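Local atomic coordinates of Fe-S binding reductase, putative (PDB entry 2D4O), a protein that is of unknown function but has the fold of GNAT acetyltransferases, and may therefore transfer acyl groups. Residues 4-9 with 35-40; 12-17 with 47-52; 62-67 with 94-99. The protein carries 1 engineered substitution. All coordinates share one frame; numbering follows the deposited sequence.

The three contacts sample successive parts of one mixed sheet of the GNAT type. Interaction 1 pairs the edge strand 2-4 with strand 38-42, interaction 2 packs helix 11-17 on the next strand, 45-56, and interaction 3 joins strand 61-70 to the other edge strand, 94-97. The centres of interactions 1 and 2 lie about 9 Å apart, and L39 of the first reaches G48 of the second. Interaction 3 lies about 16 Å from each, centre to centre, and connects with interaction 2 through a probable backbone hydrogen bond from L51 N to R67 O. In GNAT enzymes the cofactor typically binds in the splay between the two strands corresponding to those of interaction 3.

Interaction 1: 4-9 with 35-40; sequences RPFTEE and GHSFLA
R4 and L39 form an antiparallel hydrogen-bonded pair that joins strand 2-4, one edge of the GNAT-type sheet, to strand 38-42. Two backbone bonds define the pair: R4 N donates to L39 O at 3.0 Å, and L39 N returns a bond to R4 O at 2.9 Å. Beyond R4 the chain turns off toward helix 11-17, and direct backbone pairing gives way to side-chain and water contacts.

The polar end of R4 is held by several partners. NH1 meets a lone pair of P5 O in the carbonyl plane at 3.1 Å. This oxygen is tilted 22° from the guanidinium plane, and the N-H...O angle is 138°. Salt bridges from NE to E41 and from NH1 to D10 add charged partners. R4 and L39 lie side by side, and L39 CD2 covers one face of the guanidinium, 3.4 Å from NH2 and displaced toward the rim of the group.

Apolar packing across the contact falls to F6. Its CB lies 4.2 Å from L39 CB, and its CZ is 3.7 Å from S37 CB, which approaches the ring obliquely, while the backbone of F38 borders the ring edge, with F38 O in plane. The same ring also packs on L28 and F31 of helix 25-32. F38 instead sends its ring to L79 and V83 of helix 73-89.

One water bridges the two backbones beyond the R4-L39 pair. It accepts from F6 N at 2.9 Å and donates to S37 O at 2.8 Å. With chi1 of 53°, F6 CG sits between its backbone N and carbonyl carbon, and the ring folds back beneath the water bound to that same N. The water oxygen lies 3.6 Å above the ring plane, over the ring centre.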
loop_
_atom_site.group_PDB
_atom_site.type_symbol
_atom_site.label_atom_id
_atom_site.label_comp_id
_atom_site.label_asym_id
_atom_site.label_seq_id
_atom_site.Cartn_x
_atom_site.Cartn_y
_atom_site.Cartn_z
ATOM N N ARG A 4 -4.528 11.065 -1.436
ATOM C CA ARG A 4 -3.533 11.943 -2.066
ATOM C C ARG A 4 -2.139 11.410 -1.896
ATOM O O ARG A 4 -1.901 10.585 -1.035
ATOM C CB ARG A 4 -3.585 13.293 -1.413
ATOM C CG ARG A 4 -3.368 13.299 0.117
ATOM C CD ARG A 4 -3.309 14.721 0.649
ATOM N NE ARG A 4 -3.131 14.828 2.095
ATOM C CZ ARG A 4 -1.928 14.803 2.701
ATOM N NH1 ARG A 4 -0.796 14.658 2.003
ATOM N NH2 ARG A 4 -1.845 14.950 4.016
ATOM N N PRO A 5 -1.180 11.927 -2.663
ATOM C CA PRO A 5 0.215 11.626 -2.393
ATOM C C PRO A 5 0.556 12.179 -1.040
ATOM O O PRO A 5 -0.084 13.140 -0.582
ATOM C CB PRO A 5 0.959 12.389 -3.524
ATOM C CG PRO A 5 -0.037 12.502 -4.586
ATOM C CD PRO A 5 -1.316 12.803 -3.837
ATOM N N PHE A 6 1.546 11.588 -0.383
ATOM C CA PHE A 6 2.088 12.151 0.845
ATOM C C PHE A 6 3.454 12.761 0.605
ATOM O O PHE A 6 4.102 12.453 -0.389
ATOM C CB PHE A 6 2.162 11.132 1.971
ATOM C CG PHE A 6 2.885 9.862 1.626
ATOM C CD1 PHE A 6 4.271 9.804 1.577
ATOM C CD2 PHE A 6 2.172 8.695 1.437
ATOM C CE1 PHE A 6 4.931 8.594 1.298
ATOM C CE2 PHE A 6 2.818 7.495 1.141
ATOM C CZ PHE A 6 4.198 7.443 1.082
ATOM N N THR A 7 3.873 13.637 1.523
ATOM C CA THR A 7 5.194 14.267 1.474
ATOM C C THR A 7 5.881 14.098 2.837
ATOM O O THR A 7 5.303 13.551 3.771
ATOM C CB THR A 7 5.063 15.784 1.196
ATOM O OG1 THR A 7 4.403 16.400 2.324
ATOM C CG2 THR A 7 4.140 16.075 -0.035
ATOM N N GLU A 8 7.081 14.641 2.971
ATOM C CA GLU A 8 7.821 14.575 4.237
ATOM C C GLU A 8 7.043 15.202 5.398
ATOM O O GLU A 8 7.163 14.750 6.540
ATOM C CB GLU A 8 9.206 15.238 4.090
ATOM C CG GLU A 8 9.909 14.719 2.849
ATOM C CD GLU A 8 11.333 15.199 2.675
ATOM O OE1 GLU A 8 11.892 15.831 3.601
ATOM O OE2 GLU A 8 11.872 14.908 1.581
ATOM N N GLU A 9 6.207 16.194 5.116
ATOM C CA GLU A 9 5.456 16.824 6.191
ATOM C C GLU A 9 4.431 15.828 6.799
ATOM O O GLU A 9 3.903 16.087 7.868
ATOM C CB GLU A 9 4.755 18.097 5.724
ATOM C CG GLU A 9 5.544 19.055 4.790
ATOM C CD GLU A 9 6.888 19.602 5.295
ATOM O OE1 GLU A 9 7.310 19.348 6.459
ATOM O OE2 GLU A 9 7.546 20.322 4.487
ATOM N N GLY A 35 5.177 7.341 -7.427
ATOM C CA GLY A 35 3.910 7.571 -8.081
ATOM C C GLY A 35 2.816 6.523 -7.762
ATOM O O GLY A 35 1.739 6.583 -8.334
ATOM N N HIS A 36 3.068 5.606 -6.828
ATOM C CA HIS A 36 2.131 4.536 -6.524
ATOM C C HIS A 36 1.744 4.458 -5.041
ATOM O O HIS A 36 0.991 3.556 -4.623
ATOM C CB HIS A 36 2.721 3.212 -6.987
ATOM C CG HIS A 36 3.030 3.160 -8.450
ATOM N ND1 HIS A 36 2.042 3.141 -9.420
ATOM C CD2 HIS A 36 4.209 3.129 -9.112
ATOM C CE1 HIS A 36 2.600 3.067 -10.610
ATOM N NE2 HIS A 36 3.912 3.041 -10.455
ATOM N N SER A 37 2.233 5.424 -4.263
ATOM C CA SER A 37 2.025 5.493 -2.819
ATOM C C SER A 37 1.059 6.643 -2.485
ATOM O O SER A 37 1.138 7.724 -3.073
ATOM C CB SER A 37 3.370 5.686 -2.099
ATOM O OG SER A 37 4.325 4.669 -2.423
ATOM N N PHE A 38 0.173 6.389 -1.509
ATOM C CA PHE A 38 -0.886 7.281 -1.117
ATOM C C PHE A 38 -1.185 7.242 0.378
ATOM O O PHE A 38 -0.827 6.308 1.099
ATOM C CB PHE A 38 -2.178 6.897 -1.872
ATOM C CG PHE A 38 -2.035 6.973 -3.335
ATOM C CD1 PHE A 38 -2.291 8.176 -4.005
ATOM C CD2 PHE A 38 -1.575 5.870 -4.063
ATOM C CE1 PHE A 38 -2.139 8.260 -5.366
ATOM C CE2 PHE A 38 -1.417 5.948 -5.420
ATOM C CZ PHE A 38 -1.687 7.129 -6.088
ATOM N N LEU A 39 -1.896 8.276 0.798
ATOM C CA LEU A 39 -2.388 8.466 2.145
ATOM C C LEU A 39 -3.892 8.731 2.019
ATOM O O LEU A 39 -4.319 9.426 1.108
ATOM C CB LEU A 39 -1.718 9.692 2.756
ATOM C CG LEU A 39 -2.151 10.291 4.096
ATOM C CD1 LEU A 39 -1.910 9.352 5.256
ATOM C CD2 LEU A 39 -1.368 11.598 4.375
ATOM N N ALA A 40 -4.660 8.170 2.948
ATOM C CA ALA A 40 -6.068 8.432 3.132
ATOM C C ALA A 40 -6.317 9.276 4.386
ATOM O O ALA A 40 -5.738 8.990 5.426
ATOM C CB ALA A 40 -6.798 7.113 3.296
HETATM O O HOH W 1 2.935 9.626 -2.062
#

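Interaction 2: 12-17 with 47-52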
loop_
_atom_site.group_PDB
_atom_site.type_symbol
_atom_site.label_atom_id
_atom_site.label_comp_id
_atom_site.label_asym_id
_atom_site.label_seq_id
_atom_site.Cartn_x
_atom_site.Cartn_y
_atom_site.Cartn_z
ATOM N N ASP A 12 4.455 12.186 10.541
ATOM C CA ASP A 12 3.720 11.922 11.783
ATOM C C ASP A 12 2.374 11.280 11.502
ATOM O O ASP A 12 1.978 10.382 12.211
ATOM C CB ASP A 12 3.511 13.186 12.619
ATOM C CG ASP A 12 4.809 13.747 13.230
ATOM O OD1 ASP A 12 5.873 13.048 13.261
ATOM O OD2 ASP A 12 4.831 14.921 13.722
ATOM N N ARG A 13 1.710 11.723 10.441
ATOM C CA ARG A 13 0.450 11.131 9.980
ATOM C C ARG A 13 0.595 9.636 9.702
ATOM O O ARG A 13 -0.180 8.829 10.223
ATOM C CB ARG A 13 -0.064 11.866 8.741
ATOM C CG ARG A 13 -0.632 13.234 9.034
ATOM C CD ARG A 13 -1.223 13.899 7.811
ATOM N NE ARG A 13 -1.745 15.197 8.176
ATOM C CZ ARG A 13 -1.068 16.321 8.106
ATOM N NH1 ARG A 13 0.160 16.336 7.608
ATOM N NH2 ARG A 13 -1.632 17.456 8.515
ATOM N N LEU A 14 1.615 9.255 8.931
ATOM C CA LEU A 14 1.828 7.850 8.605
ATOM C C LEU A 14 2.163 7.032 9.861
ATOM O O LEU A 14 1.728 5.883 10.021
ATOM C CB LEU A 14 2.965 7.700 7.601
ATOM C CG LEU A 14 2.692 7.759 6.089
ATOM C CD1 LEU A 14 1.755 8.810 5.713
ATOM C CD2 LEU A 14 4.005 7.982 5.368
ATOM N N ASN A 15 2.954 7.633 10.745
ATOM C CA ASN A 15 3.375 6.954 11.963
ATOM C C ASN A 15 2.209 6.841 12.973
ATOM O O ASN A 15 2.127 5.856 13.682
ATOM C CB ASN A 15 4.635 7.616 12.559
ATOM C CG ASN A 15 5.897 7.080 11.918
ATOM O OD1 ASN A 15 6.152 5.884 12.003
ATOM N ND2 ASN A 15 6.625 7.915 11.192
ATOM N N ARG A 16 1.256 7.766 12.951
ATOM C CA ARG A 16 0.036 7.565 13.712
ATOM C C ARG A 16 -0.717 6.313 13.256
ATOM O O ARG A 16 -1.421 5.697 14.042
ATOM C CB ARG A 16 -0.885 8.797 13.677
ATOM C CG ARG A 16 -0.471 9.838 14.691
ATOM C CD ARG A 16 -1.087 11.221 14.462
ATOM N NE ARG A 16 -2.516 11.258 14.793
ATOM C CZ ARG A 16 -3.398 12.177 14.338
ATOM N NH1 ARG A 16 -3.016 13.158 13.512
ATOM N NH2 ARG A 16 -4.678 12.113 14.719
ATOM N N LEU A 17 -0.566 5.943 11.996
ATOM C CA LEU A 17 -1.239 4.764 11.447
ATOM C C LEU A 17 -0.404 3.477 11.524
ATOM O O LEU A 17 -0.921 2.388 11.296
ATOM C CB LEU A 17 -1.583 5.034 9.989
ATOM C CG LEU A 17 -2.557 6.187 9.732
ATOM C CD1 LEU A 17 -2.346 6.770 8.347
ATOM C CD2 LEU A 17 -3.973 5.670 9.885
HETATM N N MSE A 47 -6.242 8.210 7.942
HETATM C CA MSE A 47 -7.068 6.997 7.975
HETATM C C MSE A 47 -6.410 5.777 7.372
HETATM O O MSE A 47 -6.897 4.657 7.560
HETATM C CB MSE A 47 -8.426 7.234 7.299
HETATM C CG MSE A 47 -9.367 8.174 8.007
HETATM SE SE MSE A 47 -9.899 7.426 9.778
HETATM C CE MSE A 47 -11.211 5.988 9.061
ATOM N N GLY A 48 -5.341 5.981 6.608
ATOM C CA GLY A 48 -4.613 4.868 6.026
ATOM C C GLY A 48 -3.459 5.322 5.143
ATOM O O GLY A 48 -3.303 6.526 4.854
ATOM N N PHE A 49 -2.606 4.371 4.772
ATOM C CA PHE A 49 -1.586 4.622 3.762
ATOM C C PHE A 49 -1.247 3.378 2.964
ATOM O O PHE A 49 -1.551 2.255 3.387
ATOM C CB PHE A 49 -0.331 5.276 4.364
ATOM C CG PHE A 49 0.448 4.378 5.316
ATOM C CD1 PHE A 49 1.322 3.412 4.840
ATOM C CD2 PHE A 49 0.315 4.520 6.686
ATOM C CE1 PHE A 49 2.073 2.612 5.737
ATOM C CE2 PHE A 49 1.039 3.700 7.583
ATOM C CZ PHE A 49 1.911 2.768 7.108
ATOM N N ALA A 50 -0.688 3.600 1.775
ATOM C CA ALA A 50 -0.168 2.527 0.938
ATOM C C ALA A 50 1.179 2.867 0.404
ATOM O O ALA A 50 1.392 3.946 -0.149
ATOM C CB ALA A 50 -1.140 2.148 -0.155
ATOM N N LEU A 51 2.113 1.955 0.621
ATOM C CA LEU A 51 3.468 2.083 0.112
ATOM C C LEU A 51 3.635 1.061 -1.009
ATOM O O LEU A 51 3.475 -0.112 -0.792
ATOM C CB LEU A 51 4.477 1.837 1.230
ATOM C CG LEU A 51 4.300 2.560 2.550
ATOM C CD1 LEU A 51 5.447 2.203 3.424
ATOM C CD2 LEU A 51 4.201 4.062 2.400
ATOM N N ALA A 52 3.959 1.527 -2.203
ATOM C CA ALA A 52 4.037 0.659 -3.352
ATOM C C ALA A 52 5.035 1.222 -4.371
ATOM O O ALA A 52 5.311 2.415 -4.394
ATOM C CB ALA A 52 2.657 0.506 -3.997
#
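F49 and L17 meet with different first torsions. The F49 ring is raised from its strand toward the helix with CG between the backbone N and the carbonyl carbon (chi1 67°), whereas L17 has CG anti to its carbonyl carbon (chi1 -63°) and lowers its methyls onto the strand backbone. The arrangement is helix-on-sheet packing within a GNAT-type fold: helix 11-17 lies across strand 45-56 almost at a right angle. The short axes make an angle of 102° and approach to 8.1 Å, a separation that these two side chains, with L14, fill.

Around the F49 ring the approaches differ. L17 comes to its edge, near the ring plane, with CB 3.8 Å from CE2 and CD1 also in plane. L14 and F49 cross obliquely, the branch carbon L14 CG standing 4.1 Å from F49 CD2. The carbonyl L14 O is nearer still, 3.3 Å from F49 CE2, and also accepts a weak intrahelical bond from L17 N. The strand side of F49 continues this packing, since its ring touches R67 and E69 of the neighbouring strand 61-70.

L17 reaches past the ring to the start of the segment, where M47 and G48 both face A40 in a classic beta bulge. The leucine methyls rest on the M47-G48 peptide and on N and O of G48. L39 of strand 38-42 touches both L14 and L17, extending the apolar layer under the helix. Charged groups stay at its margin, where R13 pairs with D10 and R16 with E45.

Both methyls of L17 converge on one backbone nitrogen: CD1 and CD2 each lie 3.6 Å from G48 N, with CD1 also near G48 O and L17 CD2 3.5 Å from M47 C.

Interaction 3: 62-67 with 94-99; sequences TVLVTR and EVALHL
V63 supplies both its N and its O to strand 94-97, in the parallel pairing that completes the beta-alpha-beta unit formed with helix 73-89. Its N donates to E94 O at 2.9 Å, and its O accepts from A96 N at 2.8 Å. V65 N follows with a nearly straight bond to A96 O (2.9 Å, 173° at the hydrogen).

E94 adds a side-chain contact at the start of the pair. CG lies between the backbone N and the carbonyl carbon (chi1 61°), and the extended chain beyond it carries OE2 across to T62 OG1, 2.7 Å away. Q57 OE1 also lies within reach of this hydroxyl, so its single proton cannot be assigned to either acceptor.

Apolar groups flank the backbone. V63 and V95 both pack on V83 and A87 of helix 73-89, and V65 CB lies alongside L97 CB at 3.6 Å.

Farther along, V65 O and H98 N stand 4.6 Å apart, and a water joins them, donating to V65 O at 2.6 Å and accepting from H98 N. Next to it, T66 and R67 form a classic beta bulge against L51. A water-mediated bridge thus replaces direct backbone pairing at this end, consistent with the splay that receives the acyl-CoA cofactor in GNAT enzymes.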
loop_
_atom_site.group_PDB
_atom_site.type_symbol
_atom_site.label_atom_id
_atom_site.label_comp_id
_atom_site.label_asym_id
_atom_site.label_seq_id
_atom_site.Cartn_x
_atom_site.Cartn_y
_atom_site.Cartn_z
ATOM N N THR A 62 4.831 -5.349 -12.366
ATOM C CA THR A 62 3.917 -5.516 -11.250
ATOM C C THR A 62 4.095 -4.297 -10.331
ATOM O O THR A 62 5.216 -3.918 -9.994
ATOM C CB THR A 62 4.345 -6.767 -10.479
ATOM O OG1 THR A 62 4.104 -7.938 -11.278
ATOM C CG2 THR A 62 3.544 -6.952 -9.195
ATOM N N VAL A 63 3.011 -3.676 -9.922
ATOM C CA VAL A 63 3.099 -2.715 -8.823
ATOM C C VAL A 63 2.908 -3.534 -7.550
ATOM O O VAL A 63 1.866 -4.143 -7.324
ATOM C CB VAL A 63 2.133 -1.528 -8.984
ATOM C CG1 VAL A 63 1.891 -0.814 -7.655
ATOM C CG2 VAL A 63 2.706 -0.527 -10.015
ATOM N N LEU A 64 3.981 -3.615 -6.788
ATOM C CA LEU A 64 4.014 -4.331 -5.535
ATOM C C LEU A 64 3.763 -3.387 -4.365
ATOM O O LEU A 64 4.469 -2.386 -4.161
ATOM C CB LEU A 64 5.361 -5.025 -5.389
ATOM C CG LEU A 64 5.606 -5.766 -4.078
ATOM C CD1 LEU A 64 4.684 -6.980 -3.940
ATOM C CD2 LEU A 64 7.041 -6.132 -3.970
ATOM N N VAL A 65 2.735 -3.708 -3.591
ATOM C CA VAL A 65 2.419 -2.947 -2.397
ATOM C C VAL A 65 3.203 -3.589 -1.269
ATOM O O VAL A 65 2.930 -4.723 -0.912
ATOM C CB VAL A 65 0.931 -2.974 -2.078
ATOM C CG1 VAL A 65 0.610 -2.222 -0.794
ATOM C CG2 VAL A 65 0.146 -2.390 -3.236
ATOM N N THR A 66 4.209 -2.875 -0.782
ATOM C CA THR A 66 4.946 -3.264 0.416
ATOM C C THR A 66 4.147 -3.258 1.713
ATOM O O THR A 66 4.275 -4.171 2.561
ATOM C CB THR A 66 6.159 -2.319 0.564
ATOM O OG1 THR A 66 7.114 -2.711 -0.395
ATOM C CG2 THR A 66 6.876 -2.451 1.965
ATOM N N ARG A 67 3.353 -2.207 1.881
ATOM C CA ARG A 67 2.593 -2.029 3.078
ATOM C C ARG A 67 1.286 -1.279 2.839
ATOM O O ARG A 67 1.240 -0.337 2.094
ATOM C CB ARG A 67 3.443 -1.313 4.121
ATOM C CG ARG A 67 2.816 -1.444 5.470
ATOM C CD ARG A 67 3.743 -1.045 6.568
ATOM N NE ARG A 67 3.063 -1.008 7.843
ATOM C CZ ARG A 67 3.594 -0.464 8.915
ATOM N NH1 ARG A 67 4.819 0.033 8.830
ATOM N NH2 ARG A 67 2.932 -0.438 10.060
ATOM N N GLU A 94 -0.148 -5.673 -13.518
ATOM C CA GLU A 94 -0.880 -6.150 -12.349
ATOM C C GLU A 94 -0.450 -5.397 -11.089
ATOM O O GLU A 94 0.620 -4.775 -11.048
ATOM C CB GLU A 94 -0.673 -7.647 -12.153
ATOM C CG GLU A 94 0.789 -7.987 -11.917
ATOM C CD GLU A 94 1.070 -9.474 -11.820
ATOM O OE1 GLU A 94 0.225 -10.290 -12.189
ATOM O OE2 GLU A 94 2.161 -9.825 -11.363
ATOM N N VAL A 95 -1.293 -5.491 -10.070
ATOM C CA VAL A 95 -1.019 -4.967 -8.745
ATOM C C VAL A 95 -1.008 -6.157 -7.795
ATOM O O VAL A 95 -1.895 -6.999 -7.865
ATOM C CB VAL A 95 -2.073 -3.990 -8.280
ATOM C CG1 VAL A 95 -1.695 -3.473 -6.870
ATOM C CG2 VAL A 95 -2.179 -2.809 -9.238
ATOM N N ALA A 96 0.018 -6.263 -6.962
ATOM C CA ALA A 96 0.113 -7.396 -6.035
ATOM C C ALA A 96 0.382 -6.879 -4.651
ATOM O O ALA A 96 1.052 -5.873 -4.485
ATOM C CB ALA A 96 1.199 -8.319 -6.435
ATOM N N LEU A 97 -0.158 -7.586 -3.663
ATOM C CA LEU A 97 0.211 -7.367 -2.277
ATOM C C LEU A 97 0.003 -8.606 -1.416
ATOM O O LEU A 97 -0.656 -9.557 -1.835
ATOM C CB LEU A 97 -0.548 -6.198 -1.711
ATOM C CG LEU A 97 -2.005 -6.285 -1.396
ATOM C CD1 LEU A 97 -2.447 -5.142 -0.436
ATOM C CD2 LEU A 97 -2.747 -6.227 -2.728
ATOM N N HIS A 98 0.573 -8.592 -0.219
ATOM C CA HIS A 98 0.539 -9.784 0.629
ATOM C C HIS A 98 -0.480 -9.586 1.694
ATOM O O HIS A 98 -0.427 -8.594 2.412
ATOM C CB HIS A 98 1.897 -10.046 1.242
ATOM C CG HIS A 98 2.968 -10.156 0.223
ATOM N ND1 HIS A 98 3.044 -11.216 -0.654
ATOM C CD2 HIS A 98 3.949 -9.298 -0.125
ATOM C CE1 HIS A 98 4.048 -11.011 -1.482
ATOM N NE2 HIS A 98 4.620 -9.860 -1.182
ATOM N N LEU A 99 -1.405 -10.537 1.780
ATOM C CA LEU A 99 -2.468 -10.511 2.741
ATOM C C LEU A 99 -2.199 -11.466 3.915
ATOM O O LEU A 99 -2.063 -12.686 3.749
ATOM C CB LEU A 99 -3.775 -10.919 2.090
ATOM C CG LEU A 99 -4.987 -11.099 3.006
ATOM C CD1 LEU A 99 -5.281 -9.807 3.802
ATOM C CD2 LEU A 99 -6.214 -11.518 2.165
HETATM O O HOH W 2 2.460 -6.679 0.677
#